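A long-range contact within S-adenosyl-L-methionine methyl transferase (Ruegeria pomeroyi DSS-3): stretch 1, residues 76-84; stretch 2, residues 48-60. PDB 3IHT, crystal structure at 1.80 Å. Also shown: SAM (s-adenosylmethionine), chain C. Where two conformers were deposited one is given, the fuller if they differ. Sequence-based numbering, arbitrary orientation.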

# COMPACT_ATOMS: atom_id res chain seq x y z
N SER A 76 11.41 -5.88 -7.82
CA SER A 76 10.48 -6.57 -6.95
C SER A 76 11.12 -7.08 -5.66
O SER A 76 12.31 -7.35 -5.60
CB SER A 76 9.87 -7.79 -7.69
OG SER A 76 10.88 -8.48 -8.44
N HIS A 77 10.28 -7.26 -4.64
CA HIS A 77 10.68 -7.94 -3.43
C HIS A 77 11.16 -9.36 -3.91
O HIS A 77 10.56 -9.91 -4.85
CB HIS A 77 9.50 -8.09 -2.48
CG HIS A 77 9.89 -8.54 -1.11
ND1 HIS A 77 9.54 -9.77 -0.61
CD2 HIS A 77 10.62 -7.93 -0.15
CE1 HIS A 77 10.04 -9.90 0.60
NE2 HIS A 77 10.69 -8.80 0.91
N PRO A 78 12.23 -9.88 -3.32
CA PRO A 78 12.89 -11.03 -4.00
C PRO A 78 11.98 -12.25 -4.21
O PRO A 78 12.03 -12.86 -5.26
CB PRO A 78 14.07 -11.33 -3.09
CG PRO A 78 14.42 -9.95 -2.52
CD PRO A 78 13.07 -9.37 -2.21
N ASP A 79 11.13 -12.56 -3.24
CA ASP A 79 10.16 -13.67 -3.36
C ASP A 79 8.98 -13.38 -4.28
O ASP A 79 8.08 -14.24 -4.41
CB ASP A 79 9.65 -14.07 -1.98
CG ASP A 79 8.84 -12.97 -1.30
OD1 ASP A 79 8.55 -11.92 -1.94
OD2 ASP A 79 8.53 -13.14 -0.11
N SER A 80 8.99 -12.23 -4.96
CA SER A 80 7.94 -11.86 -5.88
C SER A 80 8.52 -11.48 -7.24
O SER A 80 8.01 -10.59 -7.91
CB SER A 80 7.12 -10.69 -5.28
OG SER A 80 6.73 -10.98 -3.96
N THR A 81 9.59 -12.17 -7.66
CA THR A 81 10.31 -11.88 -8.86
C THR A 81 9.97 -12.95 -9.90
O THR A 81 10.18 -14.14 -9.62
CB THR A 81 11.85 -11.82 -8.61
OG1 THR A 81 12.12 -10.90 -7.55
CG2 THR A 81 12.64 -11.41 -9.86
N PRO A 82 9.49 -12.55 -11.09
CA PRO A 82 9.17 -13.54 -12.12
C PRO A 82 10.45 -14.17 -12.68
O PRO A 82 11.47 -13.48 -12.81
CB PRO A 82 8.49 -12.73 -13.22
CG PRO A 82 9.02 -11.35 -13.06
CD PRO A 82 9.18 -11.18 -11.54
N PRO A 83 10.39 -15.47 -12.98
CA PRO A 83 11.47 -16.10 -13.74
C PRO A 83 11.65 -15.41 -15.08
O PRO A 83 10.66 -14.99 -15.70
CB PRO A 83 10.97 -17.52 -13.99
CG PRO A 83 9.78 -17.70 -13.20
CD PRO A 83 9.26 -16.37 -12.75
N GLU A 84 12.89 -15.35 -15.53
CA GLU A 84 13.25 -14.68 -16.77
C GLU A 84 12.37 -15.11 -17.97
O GLU A 84 11.99 -14.23 -18.76
CB GLU A 84 14.75 -14.89 -17.08
CG GLU A 84 15.28 -14.03 -18.18
CD GLU A 84 15.40 -12.55 -17.78
OE1 GLU A 84 15.53 -12.27 -16.57
OE2 GLU A 84 15.31 -11.67 -18.67
N SAM C . 0.66 -4.17 -8.80
CA SAM C . 2.02 -4.00 -8.17
C SAM C . 2.06 -4.62 -6.75
O SAM C . 3.08 -4.54 -6.03
OXT SAM C . 1.02 -5.12 -6.28
CB SAM C . 2.48 -2.53 -8.18
CG SAM C . 2.83 -1.96 -9.57
SD SAM C . 3.50 -0.24 -9.52
CE SAM C . 2.01 0.61 -8.91
C5' SAM C . 3.49 0.14 -11.33
C4' SAM C . 4.53 -0.60 -12.16
O4' SAM C . 4.20 -0.41 -13.56
C3' SAM C . 5.96 -0.09 -11.97
O3' SAM C . 6.86 -1.15 -11.65
C2' SAM C . 6.31 0.59 -13.29
O2' SAM C . 7.69 0.58 -13.70
C1' SAM C . 5.42 -0.18 -14.26
N9 SAM C . 5.17 0.57 -15.52
C8 SAM C . 4.53 1.79 -15.64
N7 SAM C . 4.48 2.13 -16.95
C5 SAM C . 5.08 1.15 -17.67
C6 SAM C . 5.29 1.00 -19.04
N6 SAM C . 4.91 1.95 -19.93
N1 SAM C . 5.91 -0.16 -19.46
C2 SAM C . 6.35 -1.14 -18.60
N3 SAM C . 6.15 -0.97 -17.22
C4 SAM C . 5.51 0.15 -16.79
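Stretch 2 48-60: GLGNGRTYHHLRQ

A glycine-rich loop that leads into a helix can bind a cofactor with its backbone amides on one side while a distant segment of the chain packs against it, and the methyl transferase from Ruegeria pomeroyi illustrates the arrangement well. Stretch 2 begins as a loop, passes through a type II' beta turn from Leu49 to Gly52, and enters a helix at Arg53, with Gly52 as the N-cap. Stretch 1 has no regular helix or strand over most of its length, so the contact has no strand-like register. Its CA atoms come nearest at Ser76 and Asn51, 4.3 Å apart, and again at Ser80 and Gly52, 5.1 Å apart. From there the later residues of stretch 1 pass Tyr55 and reach Arg59, one helical turn further on.

A single hydrogen bond joins the two backbones: His77 N donates to Asn51 O over 2.9 Å, at a nearly straight 164°. Just before it, Ser76 CA makes a CA-H...O contact of 3.3 Å with Gly50 O. The close approach depends on glycine. At Gly52, phi is 101°, and an ideal CB would lie 2.7 Å from Ser80 CB, a clash. Gly50, two residues earlier, faces a different constraint, since a CB there would point away from stretch 1 and collide with SAM CG at 2.7 Å. The helix start meanwhile holds the cofactor's carboxylate: Gly52 N and Arg53 N donate to SAM O at 3.1 and 3.0 Å, and Thr54 N to SAM OXT at 2.9 Å.

Among the side chains, Ser80 and Tyr55 have the largest areas covered by the opposing stretch. Ser80 points toward stretch 2, its CB 3.4 Å from Gly52 O, while Ser80 O lies at the edge of the Tyr55 ring, 3.4 Å from Tyr55 CD2. That carbonyl is buried without a hydrogen-bonding partner. His56 turns its ring edge to the carbonyl of Asp79, with His56 CD2 3.6 Å from Asp79 O. Asp79 OD1 in turn accepts from His77 ND1 at 2.7 Å and from Ser80 OG at 2.9 Å, bracing the bend of stretch 1 from within.

Pro82 packs against two side chains, with Pro82 CD 3.6 Å from Leu49 CD2 and Pro82 CB 3.9 Å from Tyr55 CZ. The Tyr55 hydroxyl continues the contact, Tyr55 OH lying 3.6 Å from Pro83 CD. It also accepts a 2.9 Å hydrogen bond from Arg59 NH1, and that guanidinium lies beside Pro83, with Arg59 NH1 4.1 Å from Pro83 CD.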

# COMPACT_ATOMS: atom_id res chain seq x y z
N GLY A 48 2.94 -4.37 -15.16
CA GLY A 48 3.52 -3.62 -14.05
C GLY A 48 3.82 -4.53 -12.88
O GLY A 48 2.92 -5.05 -12.24
N LEU A 49 5.08 -4.72 -12.59
CA LEU A 49 5.47 -5.59 -11.46
C LEU A 49 5.55 -4.83 -10.15
O LEU A 49 4.98 -5.24 -9.15
CB LEU A 49 6.83 -6.24 -11.79
CG LEU A 49 7.38 -7.17 -10.71
CD1 LEU A 49 6.40 -8.35 -10.38
CD2 LEU A 49 8.79 -7.67 -11.11
N GLY A 50 6.30 -3.73 -10.15
CA GLY A 50 6.59 -2.97 -8.94
C GLY A 50 7.18 -3.80 -7.82
O GLY A 50 8.04 -4.66 -8.06
N ASN A 51 6.69 -3.60 -6.61
CA ASN A 51 7.13 -4.40 -5.46
C ASN A 51 6.80 -5.88 -5.64
O ASN A 51 7.50 -6.73 -5.09
CB ASN A 51 6.48 -3.86 -4.18
CG ASN A 51 6.93 -4.57 -2.94
OD1 ASN A 51 6.32 -5.56 -2.52
ND2 ASN A 51 7.98 -4.04 -2.31
N GLY A 52 5.72 -6.16 -6.33
CA GLY A 52 5.34 -7.51 -6.72
C GLY A 52 4.25 -8.16 -5.88
O GLY A 52 4.05 -9.40 -5.95
N ARG A 53 3.48 -7.37 -5.10
CA ARG A 53 2.42 -7.95 -4.27
C ARG A 53 1.29 -8.60 -5.01
O ARG A 53 0.86 -9.69 -4.64
CB ARG A 53 1.88 -6.95 -3.22
CG ARG A 53 2.95 -6.50 -2.22
CD ARG A 53 2.40 -5.72 -1.02
NE ARG A 53 3.45 -5.39 -0.07
CZ ARG A 53 4.24 -4.32 -0.14
NH1 ARG A 53 4.14 -3.43 -1.13
NH2 ARG A 53 5.17 -4.16 0.80
N THR A 54 0.78 -7.97 -6.07
CA THR A 54 -0.31 -8.60 -6.81
C THR A 54 0.25 -9.77 -7.59
O THR A 54 -0.46 -10.76 -7.75
CB THR A 54 -1.17 -7.70 -7.78
OG1 THR A 54 -0.32 -6.92 -8.63
CG2 THR A 54 -2.18 -6.80 -6.96
N TYR A 55 1.48 -9.68 -8.08
CA TYR A 55 2.09 -10.83 -8.75
C TYR A 55 2.18 -12.03 -7.78
O TYR A 55 1.83 -13.15 -8.13
CB TYR A 55 3.45 -10.47 -9.32
CG TYR A 55 4.16 -11.69 -9.90
CD1 TYR A 55 3.62 -12.41 -10.97
CD2 TYR A 55 5.39 -12.06 -9.40
CE1 TYR A 55 4.29 -13.58 -11.48
CE2 TYR A 55 6.08 -13.21 -9.89
CZ TYR A 55 5.52 -13.95 -10.94
OH TYR A 55 6.22 -15.06 -11.41
N HIS A 56 2.62 -11.78 -6.57
CA HIS A 56 2.71 -12.81 -5.54
C HIS A 56 1.34 -13.44 -5.29
O HIS A 56 1.22 -14.65 -5.16
CB HIS A 56 3.26 -12.22 -4.25
CG HIS A 56 3.65 -13.25 -3.22
ND1 HIS A 56 2.79 -13.68 -2.23
CD2 HIS A 56 4.80 -13.94 -3.04
CE1 HIS A 56 3.40 -14.57 -1.47
NE2 HIS A 56 4.62 -14.76 -1.95
N HIS A 57 0.32 -12.58 -5.24
CA HIS A 57 -1.06 -13.04 -5.05
C HIS A 57 -1.52 -13.92 -6.21
O HIS A 57 -2.11 -14.99 -5.99
CB HIS A 57 -2.01 -11.83 -4.89
CG HIS A 57 -3.30 -12.18 -4.23
ND1 HIS A 57 -3.39 -12.37 -2.86
CD2 HIS A 57 -4.53 -12.43 -4.74
CE1 HIS A 57 -4.64 -12.68 -2.56
NE2 HIS A 57 -5.35 -12.74 -3.68
N LEU A 58 -1.24 -13.50 -7.44
CA LEU A 58 -1.57 -14.29 -8.62
C LEU A 58 -0.88 -15.65 -8.58
O LEU A 58 -1.51 -16.67 -8.89
CB LEU A 58 -1.19 -13.56 -9.91
CG LEU A 58 -2.03 -12.32 -10.28
CD1 LEU A 58 -1.39 -11.59 -11.49
CD2 LEU A 58 -3.46 -12.70 -10.59
N ARG A 59 0.39 -15.67 -8.21
CA ARG A 59 1.14 -16.93 -8.14
C ARG A 59 0.47 -17.90 -7.16
O ARG A 59 0.49 -19.11 -7.39
CB ARG A 59 2.60 -16.69 -7.74
CG ARG A 59 3.44 -15.94 -8.76
CD ARG A 59 4.91 -15.91 -8.32
NE ARG A 59 5.43 -17.24 -7.99
CZ ARG A 59 6.16 -17.99 -8.80
NH1 ARG A 59 6.51 -17.55 -10.00
NH2 ARG A 59 6.59 -19.19 -8.40
N GLN A 60 -0.10 -17.40 -6.07
CA GLN A 60 -0.77 -18.23 -5.08
C GLN A 60 -2.14 -18.75 -5.56
O GLN A 60 -2.56 -19.86 -5.22
CB GLN A 60 -0.93 -17.44 -3.77
CG GLN A 60 -1.48 -18.23 -2.59
CD GLN A 60 -1.28 -17.53 -1.24
OE1 GLN A 60 -0.20 -17.01 -0.95
NE2 GLN A 60 -2.29 -17.56 -0.41